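Local coordinates for protein tartronate semialdehyde reductase (Salmonella typhimurium, PDB 1VPD) that probably reduces tartronate semialdehyde to D-glycerate with NADH or NADPH, the closing step of galactarate breakdown, at residues F236-D239 against L240-D244; V180-A183 against L184-A188. All coordinates share one frame; numbering follows the deposited sequence.

Interaction 1: F236-D239 against L240-D244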
loop_
_atom_site.group_PDB
_atom_site.type_symbol
_atom_site.label_atom_id
_atom_site.label_comp_id
_atom_site.label_asym_id
_atom_site.label_seq_id
_atom_site.Cartn_x
_atom_site.Cartn_y
_atom_site.Cartn_z
ATOM N N PHE A 236 -5.203 2.491 -6.763
ATOM C CA PHE A 236 -4.981 3.065 -5.434
ATOM C C PHE A 236 -5.746 4.375 -5.297
ATOM O O PHE A 236 -5.415 5.370 -5.939
ATOM C CB PHE A 236 -3.491 3.300 -5.211
ATOM C CG PHE A 236 -3.144 3.695 -3.787
ATOM C CD1 PHE A 236 -3.360 2.814 -2.736
ATOM C CD2 PHE A 236 -2.570 4.934 -3.501
ATOM C CE1 PHE A 236 -3.023 3.142 -1.439
ATOM C CE2 PHE A 236 -2.223 5.272 -2.186
ATOM C CZ PHE A 236 -2.460 4.396 -1.157
ATOM N N ARG A 237 -6.766 4.385 -4.453
ATOM C CA ARG A 237 -7.653 5.545 -4.322
ATOM C C ARG A 237 -6.924 6.785 -3.820
ATOM O O ARG A 237 -6.096 6.715 -2.900
ATOM C CB ARG A 237 -8.781 5.267 -3.330
ATOM C CG ARG A 237 -9.758 4.184 -3.769
ATOM C CD ARG A 237 -10.914 4.057 -2.820
ATOM N NE ARG A 237 -10.593 3.246 -1.651
ATOM C CZ ARG A 237 -10.561 3.680 -0.390
ATOM N NH1 ARG A 237 -10.807 4.947 -0.072
ATOM N NH2 ARG A 237 -10.273 2.817 0.563
ATOM N N ILE A 238 -7.280 7.925 -4.399
ATOM C CA ILE A 238 -6.811 9.225 -3.915
ATOM C C ILE A 238 -7.011 9.379 -2.392
ATOM O O ILE A 238 -6.109 9.862 -1.701
ATOM C CB ILE A 238 -7.528 10.375 -4.674
ATOM C CG1 ILE A 238 -6.984 10.527 -6.101
ATOM C CG2 ILE A 238 -7.442 11.688 -3.898
ATOM C CD1 ILE A 238 -5.640 11.261 -6.182
ATOM N N ASP A 239 -8.143 8.918 -1.854
ATOM C CA ASP A 239 -8.384 9.044 -0.428
ATOM C C ASP A 239 -7.334 8.332 0.437
ATOM O O ASP A 239 -6.999 8.827 1.524
ATOM C CB ASP A 239 -9.810 8.621 -0.042
ATOM C CG ASP A 239 -10.843 9.665 -0.382
ATOM O OD1 ASP A 239 -10.495 10.868 -0.546
ATOM O OD2 ASP A 239 -12.053 9.364 -0.510
ATOM N N LEU A 240 -6.845 7.183 -0.025
ATOM C CA LEU A 240 -5.761 6.485 0.658
ATOM C C LEU A 240 -4.423 7.215 0.523
ATOM O O LEU A 240 -3.665 7.282 1.485
ATOM C CB LEU A 240 -5.625 5.042 0.179
ATOM C CG LEU A 240 -6.829 4.169 0.517
ATOM C CD1 LEU A 240 -6.665 2.813 -0.180
ATOM C CD2 LEU A 240 -6.970 4.003 2.014
ATOM N N HIS A 241 -4.151 7.789 -0.644
ATOM C CA HIS A 241 -2.914 8.529 -0.819
ATOM C C HIS A 241 -2.922 9.796 0.042
ATOM O O HIS A 241 -1.877 10.164 0.572
ATOM C CB HIS A 241 -2.602 8.826 -2.292
ATOM C CG HIS A 241 -1.134 8.822 -2.586
ATOM N ND1 HIS A 241 -0.619 8.445 -3.805
ATOM C CD2 HIS A 241 -0.068 9.158 -1.812
ATOM C CE1 HIS A 241 0.704 8.537 -3.768
ATOM N NE2 HIS A 241 1.064 8.973 -2.570
ATOM N N ILE A 242 -4.090 10.413 0.235
ATOM C CA ILE A 242 -4.232 11.538 1.149
ATOM C C ILE A 242 -3.792 11.145 2.561
ATOM O O ILE A 242 -3.052 11.881 3.213
ATOM C CB ILE A 242 -5.692 12.102 1.152
ATOM C CG1 ILE A 242 -5.936 12.899 -0.136
ATOM C CG2 ILE A 242 -5.932 12.973 2.383
ATOM C CD1 ILE A 242 -7.386 13.310 -0.393
ATOM N N LYS A 243 -4.247 9.990 3.028
ATOM C CA LYS A 243 -3.856 9.480 4.352
ATOM C C LYS A 243 -2.340 9.289 4.444
ATOM O O LYS A 243 -1.728 9.684 5.448
ATOM C CB LYS A 243 -4.630 8.196 4.668
ATOM C CG LYS A 243 -4.154 7.380 5.861
ATOM C CD LYS A 243 -3.105 6.339 5.507
ATOM C CE LYS A 243 -3.577 5.314 4.468
ATOM N NZ LYS A 243 -2.557 4.223 4.215
ATOM N N ASP A 244 -1.739 8.732 3.393
ATOM C CA ASP A 244 -0.285 8.550 3.382
ATOM C C ASP A 244 0.437 9.901 3.403
ATOM O O ASP A 244 1.420 10.056 4.121
ATOM C CB ASP A 244 0.192 7.754 2.174
ATOM C CG ASP A 244 -0.166 6.286 2.245
ATOM O OD1 ASP A 244 -0.390 5.739 3.364
ATOM O OD2 ASP A 244 -0.256 5.624 1.192
#
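Arg237, the N-cap residue, opens the helix 238-255: its carbonyl O takes the amide of His241 at 3.2 Å (N to O, 158° at the hydrogen) and, weakly, that of Leu240, after which Ile242 N to Ile238 O and a weak Lys243 N to Asp239 O carry on the helical ladder. Phe236, just ahead of the cap, folds back over this first turn. With CG anti to the backbone nitrogen (chi1 -171°), its ring lies against the side of the helix, CZ 3.5 Å from Leu240 CB and CE2 3.6 Å from His241 CB. The edge of the phenyl ring is turned toward the imidazole face in an offset edge-to-face pair, centroids 5.5 Å apart and planes at 68°. At the far rim Asp244 OD2 approaches Phe236 CZ to 3.4 Å close to the ring plane, where it would face the weakly positive C-H edge. Arg237, bent at chi3, lays one guanidinium face over Leu240, with NH2 3.7 Å from Leu240 CD1. In the conformer given, Ile238 CG2 also packs on Ile242 CD1 one turn along. Lys243 NZ reaches Asp244 OD1 at 2.8 Å in a salt bridge, coming from above the carboxylate plane. Lys243 NZ also bonds Ser100 O, both being predicted NAD(+)-binding residues, and a tartrate, probably from the crystallisation liquor, lies beside Phe236. Gln179 ties this turn to the helix 170-198, its NE2 bonding Asp244 OD2 and its carbonyl O receiving His241 NE2. Asp239 pairs with Arg273 of the helix 260-274, where Met269 packs on His241 and Ile242, while Leu240 rests on the loop residue Pro70.

Interaction 2: V180-A183 against L184-A188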
loop_
_atom_site.group_PDB
_atom_site.type_symbol
_atom_site.label_atom_id
_atom_site.label_comp_id
_atom_site.label_asym_id
_atom_site.label_seq_id
_atom_site.Cartn_x
_atom_site.Cartn_y
_atom_site.Cartn_z
ATOM N N VAL A 180 5.696 9.783 -0.909
ATOM C CA VAL A 180 6.102 11.104 -1.371
ATOM C C VAL A 180 6.533 10.996 -2.827
ATOM O O VAL A 180 6.059 11.769 -3.680
ATOM C CB VAL A 180 7.253 11.679 -0.488
ATOM C CG1 VAL A 180 7.945 12.877 -1.166
ATOM C CG2 VAL A 180 6.717 12.061 0.888
ATOM N N ILE A 181 7.412 10.054 -3.127
ATOM C CA ILE A 181 7.893 9.913 -4.501
ATOM C C ILE A 181 6.751 9.559 -5.461
ATOM O O ILE A 181 6.648 10.127 -6.541
ATOM C CB ILE A 181 9.043 8.894 -4.598
ATOM C CG1 ILE A 181 10.313 9.532 -4.031
ATOM C CG2 ILE A 181 9.270 8.486 -6.050
ATOM C CD1 ILE A 181 11.384 8.497 -3.658
ATOM N N VAL A 182 5.900 8.620 -5.087
ATOM C CA VAL A 182 4.843 8.212 -5.997
ATOM C C VAL A 182 3.908 9.382 -6.310
ATOM O O VAL A 182 3.571 9.621 -7.475
ATOM C CB VAL A 182 4.080 6.991 -5.467
ATOM C CG1 VAL A 182 2.890 6.670 -6.361
ATOM C CG2 VAL A 182 5.012 5.767 -5.389
ATOM N N ALA A 183 3.474 10.110 -5.280
ATOM C CA ALA A 183 2.580 11.241 -5.491
ATOM C C ALA A 183 3.225 12.269 -6.398
ATOM O O ALA A 183 2.588 12.744 -7.326
ATOM C CB ALA A 183 2.167 11.884 -4.200
ATOM N N LEU A 184 4.483 12.618 -6.119
ATOM C CA LEU A 184 5.160 13.658 -6.890
ATOM C C LEU A 184 5.462 13.207 -8.319
ATOM O O LEU A 184 5.354 13.999 -9.231
ATOM C CB LEU A 184 6.428 14.122 -6.169
ATOM C CG LEU A 184 6.138 14.831 -4.836
ATOM C CD1 LEU A 184 7.415 15.153 -4.096
ATOM C CD2 LEU A 184 5.346 16.116 -5.074
ATOM N N ASN A 185 5.813 11.941 -8.526
ATOM C CA ASN A 185 6.093 11.431 -9.865
ATOM C C ASN A 185 4.813 11.466 -10.700
ATOM O O ASN A 185 4.868 11.776 -11.886
ATOM C CB ASN A 185 6.648 10.012 -9.848
ATOM C CG ASN A 185 8.123 9.934 -9.419
ATOM O OD1 ASN A 185 8.725 10.935 -8.961
ATOM N ND2 ASN A 185 8.731 8.728 -9.597
ATOM N N ILE A 186 3.664 11.162 -10.084
ATOM C CA ILE A 186 2.397 11.241 -10.792
ATOM C C ILE A 186 2.055 12.694 -11.121
ATOM O O ILE A 186 1.654 13.013 -12.251
ATOM C CB ILE A 186 1.234 10.589 -9.998
ATOM C CG1 ILE A 186 1.438 9.083 -9.878
ATOM C CG2 ILE A 186 -0.106 10.880 -10.679
ATOM C CD1 ILE A 186 0.464 8.434 -8.898
ATOM N N ALA A 187 2.194 13.571 -10.132
ATOM C CA ALA A 187 1.929 14.997 -10.335
ATOM C C ALA A 187 2.832 15.577 -11.420
ATOM O O ALA A 187 2.377 16.336 -12.274
ATOM C CB ALA A 187 2.055 15.756 -9.053
ATOM N N ALA A 188 4.110 15.208 -11.393
ATOM C CA ALA A 188 5.066 15.706 -12.369
ATOM C C ALA A 188 4.732 15.265 -13.782
ATOM O O ALA A 188 4.799 16.060 -14.723
ATOM C CB ALA A 188 6.494 15.235 -11.989
#
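Val180 meets Leu184 one turn on in the long helix 170-198, and its carbonyl O receives Leu184 N at 3.0 Å. Val180 CG1, anti to the backbone nitrogen (chi1 165°), touches CD1 of Leu184 in the conformer given, at 3.7 Å, the two side chains lying alongside and pointing the same way. Ile181 comes next, on a more exposed flank. Its O accepts Asn185 N at 2.8 Å, while CG2 runs beside the amide of Asn185, 3.6 Å from ND2. Asn185 OD1 also comes near Ile181 O, but two acceptors cannot bond, so the side-chain amide meets Ile181 only by packing. At Val182 the O takes Ile186 N with the donor tilted 25° from the carbonyl plane, and the branch CG1 comes within 3.9 Å of Ile186 CD1. Ala183 completes the segment with its O bonded to Ala187 N at 3.0 Å. Its short, buried CB faces Met269 of the helix 260-274 and Leu245 of the helix 238-255, where the methyl takes little space between close-packed helices. The result is a regular i to i+4 ladder in which Val180, Ala183 and Leu184 meet the helix 260-274 while Val182 and Ile186 meet His282. Such a long, tightly packed helix following the Rossmann-type nucleotide-binding domain is characteristic of the 3-hydroxyisobutyrate dehydrogenase family; here the same helix also carries Lys175, the predicted active-site residue.

In the fold
Both interactions are local contacts along a helix in the all-helical C-terminal part of the chain, and they meet directly: the His241 ring of interaction 1 packs on Ala183 and Val182 of interaction 2, with His241 NE2 3.5 Å from Ala183 CB. Interaction 1 is a helix start, lying nearer the centre of the chain, and mixes aromatic, cationic and acidic groups beside the predicted cofactor-binding residues and the predicted active-site lysine. Interaction 2 sits mid-helix and farther out, with aliphatic pairs and one exposed flank at Ile181. The helix 260-274 packs against both.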